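Local coordinates for protein pseudopodium-enriched atypical kinase 1 (Homo sapiens, PDB 6BHC) that adopts a protein kinase fold as a pseudokinase with an unusual catalytic cleft and a novel mode of dimerization, and probably serves as a signalling scaffold, at residues A[104-118]-A[237-249]. The protein carries 1 engineered substitution. Sequence-based numbering, arbitrary orientation.
Sequences SLAVRQSLAVHFNIQ and RLIVSNFSQAKQK
Arg237 reaches across to Phe115 and meets it twice, with its guanidinium on the ring and its N-H groups on the backbone. In the kinase fold this joins the helix 104-109 (the αC region) and the loop after it to strand 237-240 (β8) and the segment Asn242-Phe243-Ser244, which probably corresponds to DFG. The guanidinium lies flat on the ring, planes 8° apart, in an off-centre cation-pi stack. CD of Arg237 sits over the same ring, 3.8 Å from its centroid. Arg237 NE (2.9 Å) and NH2 both donate to Phe115 O. Phe115 keeps CG anti to its N and beside its own carbonyl carbon (chi1 -173°), which places ring and C=O against one guanidinium. With an alanine in place of Arg237, Phe115 O would probably lose both donors and one face of the ring its cover.

Next along the strand, Asn116 ND2 donates almost straight (174°) to Leu238 O at 2.9 Å, with the acceptor in its amide plane. Val240 then forms a single parallel bridge with Ile117. Val240 N bonds Asn116 O at 2.8 Å, and Gln118 N bonds Val240 O. A type I turn from His114 to Ile117 presents these groups, and His114 ND1 accepts from Asn116 N.

Further on, the Phe243 ring packs against Arg108, Leu111 and Ile117. Ile117 CG2 reaches CZ of Phe243 at 4.0 Å, and Arg108 CD touches CD1 of Phe243 at 3.7 Å. Arg108 NH1 is held by Gln118 O and by a salt bridge to Asp120. One water accepts from Asn242 N. Gln118 OE1 takes bonds from this water and from Lys89 NZ, and its NE2 bonds the hydroxyl of Tyr73. At the helix start, Phe243 N donates to Ser104 OG at 3.0 Å.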
loop_
_atom_site.group_PDB
_atom_site.type_symbol
_atom_site.label_atom_id
_atom_site.label_comp_id
_atom_site.label_asym_id
_atom_site.label_seq_id
_atom_site.Cartn_x
_atom_site.Cartn_y
_atom_site.Cartn_z
ATOM N N SER A 104 -25.254 10.445 -32.537
ATOM C CA SER A 104 -24.667 9.817 -31.359
ATOM C C SER A 104 -23.188 10.157 -31.236
ATOM O O SER A 104 -22.683 10.377 -30.129
ATOM C CB SER A 104 -24.868 8.302 -31.413
ATOM O OG SER A 104 -24.252 7.665 -30.306
ATOM N N LEU A 105 -22.478 10.209 -32.365
ATOM C CA LEU A 105 -21.066 10.576 -32.330
ATOM C C LEU A 105 -20.887 12.055 -32.012
ATOM O O LEU A 105 -19.951 12.430 -31.298
ATOM C CB LEU A 105 -20.399 10.229 -33.661
ATOM C CG LEU A 105 -20.223 8.743 -33.983
ATOM C CD1 LEU A 105 -19.707 8.558 -35.400
ATOM C CD2 LEU A 105 -19.286 8.087 -32.984
ATOM N N ALA A 106 -21.776 12.910 -32.523
ATOM C CA ALA A 106 -21.626 14.347 -32.312
ATOM C C ALA A 106 -21.764 14.713 -30.838
ATOM O O ALA A 106 -20.972 15.504 -30.311
ATOM C CB ALA A 106 -22.648 15.111 -33.153
ATOM N N VAL A 107 -22.759 14.146 -30.154
ATOM C CA VAL A 107 -22.973 14.482 -28.751
ATOM C C VAL A 107 -21.888 13.861 -27.878
ATOM O O VAL A 107 -21.370 14.504 -26.957
ATOM C CB VAL A 107 -24.382 14.042 -28.308
ATOM C CG1 VAL A 107 -24.562 14.252 -26.813
ATOM C CG2 VAL A 107 -25.440 14.807 -29.086
ATOM N N ARG A 108 -21.516 12.611 -28.159
ATOM C CA ARG A 108 -20.550 11.907 -27.323
ATOM C C ARG A 108 -19.123 12.402 -27.536
ATOM O O ARG A 108 -18.313 12.356 -26.603
ATOM C CB ARG A 108 -20.636 10.402 -27.590
ATOM C CG ARG A 108 -19.872 9.542 -26.603
ATOM C CD ARG A 108 -20.231 8.075 -26.773
ATOM N NE ARG A 108 -20.082 7.631 -28.155
ATOM C CZ ARG A 108 -18.931 7.246 -28.695
ATOM N NH1 ARG A 108 -17.820 7.252 -27.969
ATOM N NH2 ARG A 108 -18.888 6.856 -29.961
ATOM N N GLN A 109 -18.793 12.875 -28.741
ATOM C CA GLN A 109 -17.446 13.375 -28.995
ATOM C C GLN A 109 -17.171 14.683 -28.263
ATOM O O GLN A 109 -16.006 14.994 -27.989
ATOM C CB GLN A 109 -17.229 13.556 -30.499
ATOM C CG GLN A 109 -15.797 13.842 -30.920
ATOM C CD GLN A 109 -15.656 13.951 -32.426
ATOM O OE1 GLN A 109 -16.588 13.641 -33.170
ATOM N NE2 GLN A 109 -14.491 14.395 -32.884
ATOM N N SER A 110 -18.210 15.446 -27.930
ATOM C CA SER A 110 -18.043 16.704 -27.212
ATOM C C SER A 110 -17.823 16.516 -25.717
ATOM O O SER A 110 -17.648 17.509 -25.006
ATOM C CB SER A 110 -19.260 17.606 -27.443
ATOM O OG SER A 110 -20.447 17.002 -26.959
ATOM N N LEU A 111 -17.819 15.280 -25.224
ATOM C CA LEU A 111 -17.664 15.002 -23.803
ATOM C C LEU A 111 -16.235 14.578 -23.497
ATOM O O LEU A 111 -15.625 13.817 -24.255
ATOM C CB LEU A 111 -18.629 13.903 -23.354
ATOM C CG LEU A 111 -20.088 14.020 -23.795
ATOM C CD1 LEU A 111 -20.865 12.783 -23.373
ATOM C CD2 LEU A 111 -20.723 15.278 -23.227
ATOM N N ALA A 112 -15.704 15.075 -22.382
ATOM C CA ALA A 112 -14.417 14.596 -21.903
ATOM C C ALA A 112 -14.519 13.121 -21.535
ATOM O O ALA A 112 -15.589 12.621 -21.179
ATOM C CB ALA A 112 -13.954 15.415 -20.698
ATOM N N VAL A 113 -13.387 12.418 -21.629
ATOM C CA VAL A 113 -13.397 10.977 -21.428
ATOM C C VAL A 113 -13.843 10.648 -20.006
ATOM O O VAL A 113 -13.588 11.396 -19.053
ATOM C CB VAL A 113 -12.018 10.367 -21.731
ATOM C CG1 VAL A 113 -11.637 10.615 -23.185
ATOM C CG2 VAL A 113 -10.962 10.935 -20.795
ATOM N N HIS A 114 -14.539 9.523 -19.869
ATOM C CA HIS A 114 -15.022 9.067 -18.576
ATOM C C HIS A 114 -14.998 7.547 -18.556
ATOM O O HIS A 114 -15.223 6.895 -19.578
ATOM C CB HIS A 114 -16.435 9.582 -18.285
ATOM C CG HIS A 114 -16.875 9.364 -16.872
ATOM N ND1 HIS A 114 -17.443 8.184 -16.441
ATOM C CD2 HIS A 114 -16.828 10.175 -15.789
ATOM C CE1 HIS A 114 -17.727 8.279 -15.155
ATOM N NE2 HIS A 114 -17.366 9.478 -14.736
ATOM N N PHE A 115 -14.734 6.997 -17.370
ATOM C CA PHE A 115 -14.570 5.554 -17.216
ATOM C C PHE A 115 -15.816 4.783 -17.638
ATOM O O PHE A 115 -15.710 3.653 -18.129
ATOM C CB PHE A 115 -14.210 5.248 -15.760
ATOM C CG PHE A 115 -13.843 3.816 -15.498
ATOM C CD1 PHE A 115 -12.623 3.309 -15.918
ATOM C CD2 PHE A 115 -14.703 2.986 -14.797
ATOM C CE1 PHE A 115 -12.279 1.995 -15.661
ATOM C CE2 PHE A 115 -14.365 1.672 -14.539
ATOM C CZ PHE A 115 -13.149 1.178 -14.968
ATOM N N ASN A 116 -17.000 5.377 -17.472
ATOM C CA ASN A 116 -18.262 4.687 -17.706
ATOM C C ASN A 116 -19.010 5.217 -18.926
ATOM O O ASN A 116 -20.208 4.956 -19.076
ATOM C CB ASN A 116 -19.143 4.778 -16.461
ATOM C CG ASN A 116 -18.471 4.200 -15.235
ATOM O OD1 ASN A 116 -18.142 4.924 -14.296
ATOM N ND2 ASN A 116 -18.259 2.890 -15.238
ATOM N N ILE A 117 -18.334 5.955 -19.800
ATOM C CA ILE A 117 -18.933 6.471 -21.024
ATOM C C ILE A 117 -18.087 6.006 -22.200
ATOM O O ILE A 117 -16.853 6.041 -22.140
ATOM C CB ILE A 117 -19.062 8.009 -20.994
ATOM C CG1 ILE A 117 -19.962 8.434 -19.831
ATOM C CG2 ILE A 117 -19.616 8.536 -22.316
ATOM C CD1 ILE A 117 -20.254 9.911 -19.781
ATOM N N GLN A 118 -18.752 5.562 -23.264
ATOM C CA GLN A 118 -18.057 4.925 -24.374
ATOM C C GLN A 118 -17.127 5.903 -25.079
ATOM O O GLN A 118 -17.509 7.041 -25.376
ATOM C CB GLN A 118 -19.062 4.349 -25.371
ATOM C CG GLN A 118 -18.415 3.581 -26.507
ATOM C CD GLN A 118 -19.418 2.810 -27.337
ATOM O OE1 GLN A 118 -20.466 3.334 -27.712
ATOM N NE2 GLN A 118 -19.105 1.553 -27.621
ATOM N N ARG A 237 -16.877 -3.669 -15.722
ATOM C CA ARG A 237 -16.838 -2.244 -16.018
ATOM C C ARG A 237 -18.018 -1.889 -16.916
ATOM O O ARG A 237 -18.107 -2.371 -18.051
ATOM C CB ARG A 237 -15.519 -1.860 -16.687
ATOM C CG ARG A 237 -15.493 -0.439 -17.232
ATOM C CD ARG A 237 -14.168 -0.133 -17.911
ATOM N NE ARG A 237 -14.158 1.194 -18.519
ATOM C CZ ARG A 237 -13.119 1.703 -19.170
ATOM N NH1 ARG A 237 -12.003 0.998 -19.296
ATOM N NH2 ARG A 237 -13.194 2.919 -19.694
ATOM N N LEU A 238 -18.918 -1.051 -16.408
ATOM C CA LEU A 238 -20.098 -0.640 -17.154
ATOM C C LEU A 238 -19.773 0.567 -18.023
ATOM O O LEU A 238 -19.054 1.477 -17.601
ATOM C CB LEU A 238 -21.255 -0.315 -16.204
ATOM C CG LEU A 238 -22.598 0.101 -16.819
ATOM C CD1 LEU A 238 -23.763 -0.487 -16.034
ATOM C CD2 LEU A 238 -22.724 1.617 -16.884
ATOM N N ILE A 239 -20.313 0.572 -19.239
ATOM C CA ILE A 239 -20.057 1.627 -20.210
ATOM C C ILE A 239 -21.385 2.039 -20.831
ATOM O O ILE A 239 -22.082 1.208 -21.429
ATOM C CB ILE A 239 -19.058 1.178 -21.289
ATOM C CG1 ILE A 239 -17.643 1.121 -20.704
ATOM C CG2 ILE A 239 -19.110 2.102 -22.485
ATOM C CD1 ILE A 239 -16.564 0.798 -21.715
ATOM N N VAL A 240 -21.738 3.314 -20.682
ATOM C CA VAL A 240 -22.965 3.848 -21.264
ATOM C C VAL A 240 -22.718 4.157 -22.734
ATOM O O VAL A 240 -21.731 4.812 -23.086
ATOM C CB VAL A 240 -23.429 5.103 -20.507
ATOM C CG1 VAL A 240 -24.772 5.579 -21.040
ATOM C CG2 VAL A 240 -23.507 4.831 -19.013
ATOM N N SER A 241 -23.616 3.689 -23.597
ATOM C CA SER A 241 -23.464 3.872 -25.031
ATOM C C SER A 241 -24.804 4.264 -25.633
ATOM O O SER A 241 -25.806 4.429 -24.927
ATOM C CB SER A 241 -22.919 2.603 -25.696
ATOM O OG SER A 241 -23.884 1.568 -25.666
ATOM N N ASN A 242 -24.807 4.411 -26.958
ATOM C CA ASN A 242 -25.990 4.751 -27.737
ATOM C C ASN A 242 -26.562 6.102 -27.332
ATOM O O ASN A 242 -27.528 6.175 -26.565
ATOM C CB ASN A 242 -27.057 3.664 -27.609
ATOM C CG ASN A 242 -28.184 3.846 -28.601
ATOM O OD1 ASN A 242 -28.112 4.700 -29.485
ATOM N ND2 ASN A 242 -29.228 3.034 -28.472
ATOM N N PHE A 243 -25.975 7.176 -27.857
ATOM C CA PHE A 243 -26.450 8.534 -27.625
ATOM C C PHE A 243 -27.278 9.060 -28.793
ATOM O O PHE A 243 -27.231 10.256 -29.099
ATOM C CB PHE A 243 -25.268 9.462 -27.344
ATOM C CG PHE A 243 -24.632 9.240 -26.001
ATOM C CD1 PHE A 243 -23.789 8.161 -25.785
ATOM C CD2 PHE A 243 -24.877 10.112 -24.953
ATOM C CE1 PHE A 243 -23.206 7.956 -24.548
ATOM C CE2 PHE A 243 -24.298 9.914 -23.715
ATOM C CZ PHE A 243 -23.461 8.835 -23.512
ATOM N N SER A 244 -28.043 8.184 -29.452
ATOM C CA SER A 244 -28.828 8.605 -30.608
ATOM C C SER A 244 -30.001 9.490 -30.208
ATOM O O SER A 244 -30.443 10.325 -31.005
ATOM C CB SER A 244 -29.334 7.381 -31.373
ATOM O OG SER A 244 -28.270 6.505 -31.701
ATOM N N GLN A 245 -30.523 9.320 -28.994
ATOM C CA GLN A 245 -31.652 10.099 -28.505
ATOM C C GLN A 245 -31.226 11.212 -27.556
ATOM O O GLN A 245 -32.083 11.834 -26.922
ATOM C CB GLN A 245 -32.657 9.184 -27.800
ATOM C CG GLN A 245 -33.018 7.921 -28.566
ATOM C CD GLN A 245 -34.039 8.166 -29.656
ATOM O OE1 GLN A 245 -33.694 8.545 -30.774
ATOM N NE2 GLN A 245 -35.309 7.945 -29.334
ATOM N N ALA A 246 -29.927 11.476 -27.447
ATOM C CA ALA A 246 -29.434 12.412 -26.448
ATOM C C ALA A 246 -29.848 13.840 -26.778
ATOM O O ALA A 246 -29.821 14.264 -27.937
ATOM C CB ALA A 246 -27.912 12.321 -26.341
ATOM N N LYS A 247 -30.237 14.582 -25.745
ATOM C CA LYS A 247 -30.603 15.984 -25.873
ATOM C C LYS A 247 -29.463 16.861 -25.376
ATOM O O LYS A 247 -28.811 16.544 -24.377
ATOM C CB LYS A 247 -31.879 16.291 -25.088
ATOM C CG LYS A 247 -33.088 15.482 -25.520
ATOM C CD LYS A 247 -33.477 15.796 -26.952
ATOM C CE LYS A 247 -34.716 15.021 -27.363
ATOM N NZ LYS A 247 -35.123 15.336 -28.761
ATOM N N GLN A 248 -29.229 17.966 -26.078
ATOM C CA GLN A 248 -28.164 18.911 -25.753
ATOM C C GLN A 248 -28.789 20.287 -25.559
ATOM O O GLN A 248 -29.211 20.922 -26.531
ATOM C CB GLN A 248 -27.106 18.939 -26.856
ATOM C CG GLN A 248 -26.050 20.019 -26.686
ATOM C CD GLN A 248 -24.924 19.598 -25.763
ATOM O OE1 GLN A 248 -24.329 18.534 -25.939
ATOM N NE2 GLN A 248 -24.626 20.430 -24.773
ATOM N N LYS A 249 -28.850 20.744 -24.312
ATOM C CA LYS A 249 -29.417 22.056 -24.018
ATOM C C LYS A 249 -28.321 23.118 -23.953
ATOM O O LYS A 249 -27.964 23.596 -22.875
ATOM C CB LYS A 249 -30.203 22.028 -22.703
ATOM C CG LYS A 249 -31.075 23.257 -22.487
ATOM C CD LYS A 249 -31.658 23.301 -21.085
ATOM C CE LYS A 249 -32.474 24.570 -20.878
ATOM N NZ LYS A 249 -32.965 24.701 -19.477
HETATM O O HOH W 1 -25.268 5.031 -31.932
HETATM O O HOH W 2 -22.078 5.330 -27.893
#